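Local atomic coordinates of oxidoreductase, Gfo/Idh/MocA family (Vibrio cholerae, PDB entry 1XEA), a protein that probably catalyses NAD(P)-dependent oxidation or reduction of a small-molecule substrate, as other oxidoreductases of the Gfo/Idh/MocA family do. Residues C141-R145 / G207-L211; Q180-L186 / A294-L298. One frame throughout, in Å; residues are numbered along the deposited sequence.

Contact 1 and contact 2 lie on the same side of the chain's centre. Their own centres are 16 Å apart, and their nearest atoms stay about 6 Å from each other without touching. Their segments alternate along the sequence. Strand 196-206 links them: its Trp204 pairs through the backbone with Leu211 of contact 1 and is touched by Gln180 and Leu186 of contact 2. Contact 1 starts a parallel strand pair within the large mixed sheet, whereas contact 2 sets the C-terminal helix against the approach to strand 186-193, outermost of that sheet within this chain. A nickel ion lies about 9 Å from the side chain of Leu144.

Contact 1 (C141-R145 / G207-L211); sequences CGALR and GDTLL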
# COMPACT_ATOMS: atom_id res chain seq x y z
N CYS A 141 -27.36 12.74 2.57
CA CYS A 141 -27.04 11.35 2.82
C CYS A 141 -27.14 10.58 1.50
O CYS A 141 -26.43 9.60 1.29
CB CYS A 141 -28.00 10.76 3.83
SG CYS A 141 -27.80 11.39 5.48
N GLY A 142 -28.04 11.02 0.62
CA GLY A 142 -28.23 10.39 -0.67
C GLY A 142 -28.28 8.87 -0.69
O GLY A 142 -29.13 8.24 -0.05
N ALA A 143 -27.37 8.27 -1.44
CA ALA A 143 -27.33 6.82 -1.54
C ALA A 143 -26.39 6.20 -0.50
O ALA A 143 -26.27 4.98 -0.43
CB ALA A 143 -26.91 6.41 -2.94
N LEU A 144 -25.74 7.04 0.29
CA LEU A 144 -24.80 6.55 1.31
C LEU A 144 -25.41 5.54 2.27
O LEU A 144 -26.36 5.86 2.98
CB LEU A 144 -24.24 7.73 2.12
CG LEU A 144 -23.04 8.47 1.53
CD1 LEU A 144 -22.63 9.60 2.47
CD2 LEU A 144 -21.89 7.49 1.35
N ARG A 145 -24.87 4.33 2.29
CA ARG A 145 -25.37 3.32 3.21
C ARG A 145 -24.60 3.41 4.52
O ARG A 145 -25.01 2.87 5.53
CB ARG A 145 -25.23 1.92 2.61
CG ARG A 145 -26.09 1.69 1.38
CD ARG A 145 -27.56 1.81 1.72
NE ARG A 145 -28.39 2.02 0.53
CZ ARG A 145 -29.09 3.13 0.28
NH1 ARG A 145 -29.08 4.13 1.16
NH2 ARG A 145 -29.82 3.23 -0.83
N GLY A 207 -32.30 6.91 8.70
CA GLY A 207 -32.88 6.29 7.52
C GLY A 207 -32.06 5.07 7.15
O GLY A 207 -31.90 4.16 7.95
N ASP A 208 -31.54 5.06 5.93
CA ASP A 208 -30.75 3.94 5.47
C ASP A 208 -29.27 4.27 5.50
O ASP A 208 -28.47 3.63 4.83
CB ASP A 208 -31.15 3.55 4.05
CG ASP A 208 -32.63 3.26 3.93
OD1 ASP A 208 -33.15 2.44 4.71
OD2 ASP A 208 -33.27 3.87 3.05
N THR A 209 -28.91 5.27 6.28
CA THR A 209 -27.52 5.68 6.35
C THR A 209 -26.96 5.61 7.76
O THR A 209 -27.56 6.13 8.69
CB THR A 209 -27.36 7.12 5.84
OG1 THR A 209 -27.96 7.23 4.54
CG2 THR A 209 -25.88 7.48 5.76
N LEU A 210 -25.81 4.98 7.91
CA LEU A 210 -25.21 4.90 9.23
C LEU A 210 -24.02 5.85 9.26
O LEU A 210 -23.07 5.71 8.49
CB LEU A 210 -24.76 3.47 9.51
CG LEU A 210 -23.99 3.23 10.82
CD1 LEU A 210 -24.91 3.32 12.03
CD2 LEU A 210 -23.35 1.85 10.76
N LEU A 211 -24.11 6.84 10.16
CA LEU A 211 -23.08 7.86 10.33
C LEU A 211 -22.20 7.51 11.52
O LEU A 211 -22.68 6.98 12.52
CB LEU A 211 -23.75 9.23 10.52
CG LEU A 211 -24.71 9.56 9.38
CD1 LEU A 211 -25.27 10.97 9.52
CD2 LEU A 211 -23.97 9.43 8.07
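Arg145, Thr209 and Asp208 carry most of the 297 Å² buried here, giving up 74, 69 and 47 Å². Thr209 makes the shortest link: its OG1 donates a 2.6 Å hydrogen bond to Leu144 O, while the same OG1 lies 3.6 Å from Cys141 CB and its methyl CG2 sits 4.0 Å from Leu144 CB. Leu144 ends a type II' turn that begins at Cys141, closed by Leu144 N to Cys141 O at 2.8 Å, with Gly142 (phi 45°, psi -121°) at the first corner.

Arg145 makes its contact through its backbone and through its guanidinium end. Its O accepts from Leu210 N at 3.3 Å (N-H...O angle 154°), and its CA is 3.5 Å from Asp208 O in a CA-H...O contact. The CA-to-CB bond points away, yet the side chain bends back, with chi1 and chi2 both m, and brings Arg145 NH1 to 3.6 Å from Asp208 CB. The charge is met elsewhere, by a salt bridge from NE to Asp231.

Leu210 also bonds through its backbone with Leu147, so one residue joins positions 145 and 147, the pattern of parallel strands. The contact therefore opens the pairing of strands 146-152 and 209-216. Leu144 packs on strand 223-230 and Leu211 on strand 196-206, while His191 of the second subunit packs against Arg145 and Asp208.

Contact 2 (Q180-L186 / A294-L298); sequences QCNLDDL and ASHQL
Build residues 294-298 as one turn of the long helix 286-311, closed by Leu298 N to Ala294 O at 2.7 Å, and lay the loop 180-186 beside it. The loop is extended at Gln180 (phi -87°, psi 123°), bends at Cys181 (-121°, 20°), is stretched at Asn182 (-162°, -158°), and turns tightly through Asp184 and Asp185 (46°, 35°), with Leu186 N bonded to Leu183 O at 3.1 Å.

Ala294 fixes the register: its CA is 4.3 Å from Cys181 CA, and its CB is 4.1 Å from Cys181 CB. Ala294 O is only 3.3 Å from Gln180 O; both are acceptors, so this is close packing without a bond. Ser295 and His296 direct their CA-to-CB bonds away from the loop; Ser295 OG bonds to Asp173 of helix 160-175, and His296 NE2 to Leu96 N.

With Leu96 and helix 100-112 falling in the Rossmann-type NAD-binding region, the turn meets that region and also the loop 180-186, whose Gln180 and Leu186 pack on strand 196-206 of the mixed sheet, consistent with the two-domain Gfo/Idh/MocA architecture.

Gln297 directs its CA-to-CB bond toward the loop and, with chi1 m and chi2 t, sets its OE1 3.5 Å from Cys181 CB, while NE2 bonds to Glu104. Leu298 gives up the most surface, 89 Å². With chi1 off-well at -141° and chi2 t, it places CG 3.5 Å from Gln180 O, CD1 4.2 Å from Gln180 CB, and CD2 4.1 Å from Leu183 CD2 and 4.2 Å from Leu186 CD1; Leu298 CD2 also comes within 3.0 Å of Asn182 O, an unusually tight methyl-to-carbonyl approach.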
# COMPACT_ATOMS: atom_id res chain seq x y z
N GLN A 180 -28.08 16.11 12.96
CA GLN A 180 -28.34 15.47 14.25
C GLN A 180 -28.03 16.54 15.30
O GLN A 180 -26.92 17.06 15.35
CB GLN A 180 -27.41 14.27 14.41
CG GLN A 180 -27.82 13.25 15.46
CD GLN A 180 -29.15 12.57 15.15
OE1 GLN A 180 -29.53 12.41 13.98
NE2 GLN A 180 -29.85 12.16 16.20
N CYS A 181 -29.00 16.85 16.15
CA CYS A 181 -28.80 17.88 17.15
C CYS A 181 -28.98 17.41 18.58
O CYS A 181 -29.21 18.21 19.47
CB CYS A 181 -29.77 19.02 16.88
SG CYS A 181 -31.45 18.43 16.78
N ASN A 182 -28.88 16.10 18.79
CA ASN A 182 -29.03 15.51 20.11
C ASN A 182 -28.44 14.11 20.18
O ASN A 182 -27.59 13.73 19.37
CB ASN A 182 -30.51 15.46 20.51
CG ASN A 182 -31.35 14.67 19.51
OD1 ASN A 182 -32.48 14.30 19.82
ND2 ASN A 182 -30.81 14.43 18.32
N LEU A 183 -28.90 13.33 21.15
CA LEU A 183 -28.43 11.97 21.33
C LEU A 183 -29.49 10.94 20.97
O LEU A 183 -29.38 9.76 21.31
CB LEU A 183 -27.97 11.75 22.77
CG LEU A 183 -26.87 12.67 23.28
CD1 LEU A 183 -26.49 12.21 24.67
CD2 LEU A 183 -25.64 12.62 22.37
N ASP A 184 -30.54 11.40 20.29
CA ASP A 184 -31.62 10.51 19.89
C ASP A 184 -31.13 9.37 19.01
O ASP A 184 -30.45 9.59 18.01
CB ASP A 184 -32.69 11.29 19.13
CG ASP A 184 -33.84 11.70 20.02
OD1 ASP A 184 -33.56 12.24 21.12
OD2 ASP A 184 -35.00 11.47 19.62
N ASP A 185 -31.48 8.15 19.40
CA ASP A 185 -31.10 6.96 18.65
C ASP A 185 -29.63 7.01 18.28
O ASP A 185 -29.23 6.53 17.21
CB ASP A 185 -31.94 6.85 17.38
CG ASP A 185 -33.44 6.99 17.64
OD1 ASP A 185 -33.96 6.26 18.52
OD2 ASP A 185 -34.09 7.82 16.97
N LEU A 186 -28.83 7.57 19.17
CA LEU A 186 -27.40 7.70 18.94
C LEU A 186 -26.63 6.90 19.97
O LEU A 186 -27.01 6.86 21.13
CB LEU A 186 -27.00 9.17 18.99
CG LEU A 186 -25.55 9.56 18.71
CD1 LEU A 186 -25.51 10.97 18.16
CD2 LEU A 186 -24.71 9.43 19.97
N ALA A 294 -26.84 22.44 14.45
CA ALA A 294 -26.93 21.04 14.84
C ALA A 294 -25.59 20.46 15.32
O ALA A 294 -25.53 19.82 16.38
CB ALA A 294 -27.47 20.22 13.68
N SER A 295 -24.53 20.67 14.55
CA SER A 295 -23.22 20.14 14.94
C SER A 295 -22.71 20.70 16.27
O SER A 295 -22.09 19.98 17.06
CB SER A 295 -22.19 20.39 13.84
OG SER A 295 -22.58 19.71 12.66
N HIS A 296 -22.97 21.98 16.51
CA HIS A 296 -22.55 22.56 17.77
C HIS A 296 -23.52 22.13 18.86
O HIS A 296 -23.11 21.93 20.00
CB HIS A 296 -22.48 24.08 17.69
CG HIS A 296 -21.35 24.59 16.84
ND1 HIS A 296 -21.44 24.67 15.47
CD2 HIS A 296 -20.11 25.01 17.17
CE1 HIS A 296 -20.30 25.14 14.99
NE2 HIS A 296 -19.47 25.35 16.00
N GLN A 297 -24.79 21.97 18.53
CA GLN A 297 -25.73 21.55 19.55
C GLN A 297 -25.40 20.11 19.95
O GLN A 297 -25.48 19.75 21.12
CB GLN A 297 -27.16 21.67 19.04
CG GLN A 297 -27.58 23.12 18.75
CD GLN A 297 -28.98 23.25 18.17
OE1 GLN A 297 -29.37 22.51 17.26
NE2 GLN A 297 -29.74 24.22 18.66
N LEU A 298 -25.01 19.30 18.97
CA LEU A 298 -24.65 17.91 19.23
C LEU A 298 -23.37 17.84 20.09
O LEU A 298 -23.28 17.03 21.02
CB LEU A 298 -24.40 17.17 17.91
CG LEU A 298 -24.89 15.72 17.80
CD1 LEU A 298 -24.02 15.02 16.78
CD2 LEU A 298 -24.84 14.99 19.14